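B-agarase (Agarivorans gilvus, PDB 5Z6P) probably hydrolyses beta-glycosidic bonds of agarose, as a beta-agarase of glycoside hydrolase family 50. Local coordinates at residues Thr702-Pro707 / Tyr759-Arg764. Residues are numbered along the deposited sequence; the frame is centred on the assembly and turned at random.
Sequences TVVDNP and YPKRFR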
loop_
_atom_site.group_PDB
_atom_site.type_symbol
_atom_site.label_atom_id
_atom_site.label_comp_id
_atom_site.label_asym_id
_atom_site.label_seq_id
_atom_site.Cartn_x
_atom_site.Cartn_y
_atom_site.Cartn_z
ATOM N N THR A 702 12.617 -7.957 11.001
ATOM C CA THR A 702 13.243 -6.742 10.589
ATOM C C THR A 702 12.740 -5.502 11.375
ATOM O O THR A 702 13.507 -4.575 11.687
ATOM C CB THR A 702 13.025 -6.655 9.070
ATOM O OG1 THR A 702 14.256 -6.828 8.353
ATOM C CG2 THR A 702 12.279 -5.500 8.689
ATOM N N VAL A 703 11.474 -5.517 11.766
ATOM C CA VAL A 703 10.913 -4.408 12.531
ATOM C C VAL A 703 11.238 -4.594 14.008
ATOM O O VAL A 703 11.619 -3.642 14.690
ATOM C CB VAL A 703 9.393 -4.288 12.325
ATOM C CG1 VAL A 703 8.813 -3.128 13.140
ATOM C CG2 VAL A 703 9.068 -4.134 10.825
ATOM N N VAL A 704 11.090 -5.822 14.495
ATOM C CA VAL A 704 11.421 -6.137 15.876
ATOM C C VAL A 704 12.891 -5.816 16.149
ATOM O O VAL A 704 13.226 -5.362 17.236
ATOM C CB VAL A 704 11.125 -7.613 16.214
ATOM C CG1 VAL A 704 11.551 -7.934 17.625
ATOM C CG2 VAL A 704 9.652 -7.882 16.073
ATOM N N ASP A 705 13.743 -6.013 15.143
ATOM C CA ASP A 705 15.181 -5.780 15.277
ATOM C C ASP A 705 15.551 -4.295 15.198
ATOM O O ASP A 705 16.664 -3.917 15.535
ATOM C CB ASP A 705 15.969 -6.533 14.201
ATOM C CG ASP A 705 16.116 -8.030 14.497
ATOM O OD1 ASP A 705 15.786 -8.471 15.612
ATOM O OD2 ASP A 705 16.572 -8.760 13.602
ATOM N N ASN A 706 14.637 -3.464 14.712
ATOM C CA ASN A 706 14.957 -2.050 14.554
ATOM C C ASN A 706 14.587 -1.285 15.813
ATOM O O ASN A 706 13.426 -1.253 16.222
ATOM C CB ASN A 706 14.262 -1.444 13.328
ATOM C CG ASN A 706 14.755 -0.046 13.027
ATOM O OD1 ASN A 706 14.615 0.855 13.855
ATOM N ND2 ASN A 706 15.348 0.141 11.851
ATOM N N PRO A 707 15.579 -0.639 16.424
ATOM C CA PRO A 707 15.349 -0.052 17.744
ATOM C C PRO A 707 14.516 1.241 17.716
ATOM O O PRO A 707 14.266 1.795 18.774
ATOM C CB PRO A 707 16.771 0.218 18.252
ATOM C CG PRO A 707 17.564 0.450 17.014
ATOM C CD PRO A 707 16.957 -0.414 15.942
ATOM N N TYR A 759 8.592 -10.438 21.940
ATOM C CA TYR A 759 8.830 -9.815 23.222
ATOM C C TYR A 759 10.155 -10.268 23.851
ATOM O O TYR A 759 10.953 -9.424 24.248
ATOM C CB TYR A 759 7.651 -10.074 24.168
ATOM C CG TYR A 759 6.540 -9.048 24.079
ATOM C CD1 TYR A 759 6.824 -7.700 23.915
ATOM C CD2 TYR A 759 5.207 -9.433 24.161
ATOM C CE1 TYR A 759 5.789 -6.752 23.845
ATOM C CE2 TYR A 759 4.184 -8.501 24.093
ATOM C CZ TYR A 759 4.479 -7.164 23.939
ATOM O OH TYR A 759 3.452 -6.249 23.855
ATOM N N PRO A 760 10.398 -11.591 23.946
ATOM C CA PRO A 760 11.717 -11.940 24.481
ATOM C C PRO A 760 12.868 -11.501 23.581
ATOM O O PRO A 760 13.916 -11.146 24.104
ATOM C CB PRO A 760 11.663 -13.473 24.611
ATOM C CG PRO A 760 10.435 -13.914 23.912
ATOM C CD PRO A 760 9.497 -12.757 23.925
ATOM N N LYS A 761 12.683 -11.489 22.266
ATOM C CA LYS A 761 13.759 -11.022 21.391
ATOM C C LYS A 761 14.011 -9.528 21.568
ATOM O O LYS A 761 15.158 -9.088 21.650
ATOM C CB LYS A 761 13.454 -11.305 19.930
ATOM C CG LYS A 761 14.648 -11.054 19.038
ATOM C CD LYS A 761 14.254 -10.723 17.614
ATOM C CE LYS A 761 13.222 -11.690 17.075
ATOM N NZ LYS A 761 13.711 -13.083 16.979
ATOM N N ARG A 762 12.954 -8.755 21.630
ATOM C CA ARG A 762 13.058 -7.337 21.735
ATOM C C ARG A 762 13.722 -6.872 22.986
ATOM O O ARG A 762 14.644 -6.119 22.936
ATOM C CB ARG A 762 11.686 -6.686 21.686
ATOM C CG ARG A 762 11.727 -5.185 21.736
ATOM C CD ARG A 762 11.758 -4.604 20.360
ATOM N NE ARG A 762 11.960 -3.188 20.371
ATOM C CZ ARG A 762 12.148 -2.450 19.303
ATOM N NH1 ARG A 762 12.114 -3.002 18.144
ATOM N NH2 ARG A 762 12.354 -1.165 19.436
ATOM N N PHE A 763 13.206 -7.365 24.096
ATOM C CA PHE A 763 13.620 -6.972 25.404
ATOM C C PHE A 763 14.694 -7.804 26.052
ATOM O O PHE A 763 14.586 -8.169 27.194
ATOM C CB PHE A 763 12.424 -6.823 26.282
ATOM C CG PHE A 763 11.489 -5.766 25.812
ATOM C CD1 PHE A 763 11.817 -4.442 25.921
ATOM C CD2 PHE A 763 10.317 -6.104 25.238
ATOM C CE1 PHE A 763 10.970 -3.486 25.486
ATOM C CE2 PHE A 763 9.472 -5.157 24.789
ATOM C CZ PHE A 763 9.785 -3.845 24.926
ATOM N N ARG A 764 15.747 -7.987 25.264
ATOM C CA ARG A 764 16.975 -8.714 25.472
ATOM C C ARG A 764 16.834 -10.180 25.367
ATOM O O ARG A 764 17.322 -10.715 24.409
ATOM C CB ARG A 764 17.745 -8.277 26.693
ATOM C CG ARG A 764 17.848 -6.784 26.767
ATOM C CD ARG A 764 19.271 -6.322 26.605
ATOM N NE ARG A 764 19.447 -4.937 26.976
ATOM C CZ ARG A 764 20.577 -4.459 27.460
ATOM N NH1 ARG A 764 21.601 -5.267 27.648
ATOM N NH2 ARG A 764 20.680 -3.188 27.774
#
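The buried guanidinium of R762 grips the main-chain carbonyls of V704 and N706, where helix 689-704 gives way to the turn before strand 709-714, rather than a carboxylate of that segment. NH1 of R762 reaches O of N706 at 2.9 Å, the straighter of its bonds (N-H...O 150°), with the donor lying above the carbonyl plane and the oxygen tilted slightly from the guanidinium plane. The same NH1 stands 2.8 Å from O of V704, but the bond is strongly bent and weak, and this oxygen approaches obliquely. A second weak bond joins NH2 of R762 to O of N706 at 3.4 Å, so two nitrogens share one acceptor, while NH2 has a further partner in O of W290. The partial negative charge on these oxygens probably helps to offset the buried cation. The side chain leaves its helix with CG anti to the backbone N, then bends at chi2 (92°) to bring the guanidinium across to the turn; on its own side, CG of R762 lies 3.7 Å above the centre of the F763 ring.

Beside this polar grip, V704 and K761 cross at about a right angle, CG1 of V704 touching CD of K761 at 3.9 Å. OD1 of D705 approaches the same methylene but stays 5.2 Å from NZ of K761, too far for a salt bridge. F301 of strand 299-305 packs against both V704 and R762. Helices 689-704 and 745-762, which flank strand 709-714 in sequence, thus meet as neighbours beside strand 299-305, consistent with the outer helices of the (beta/alpha)8 barrel of such glycoside hydrolases.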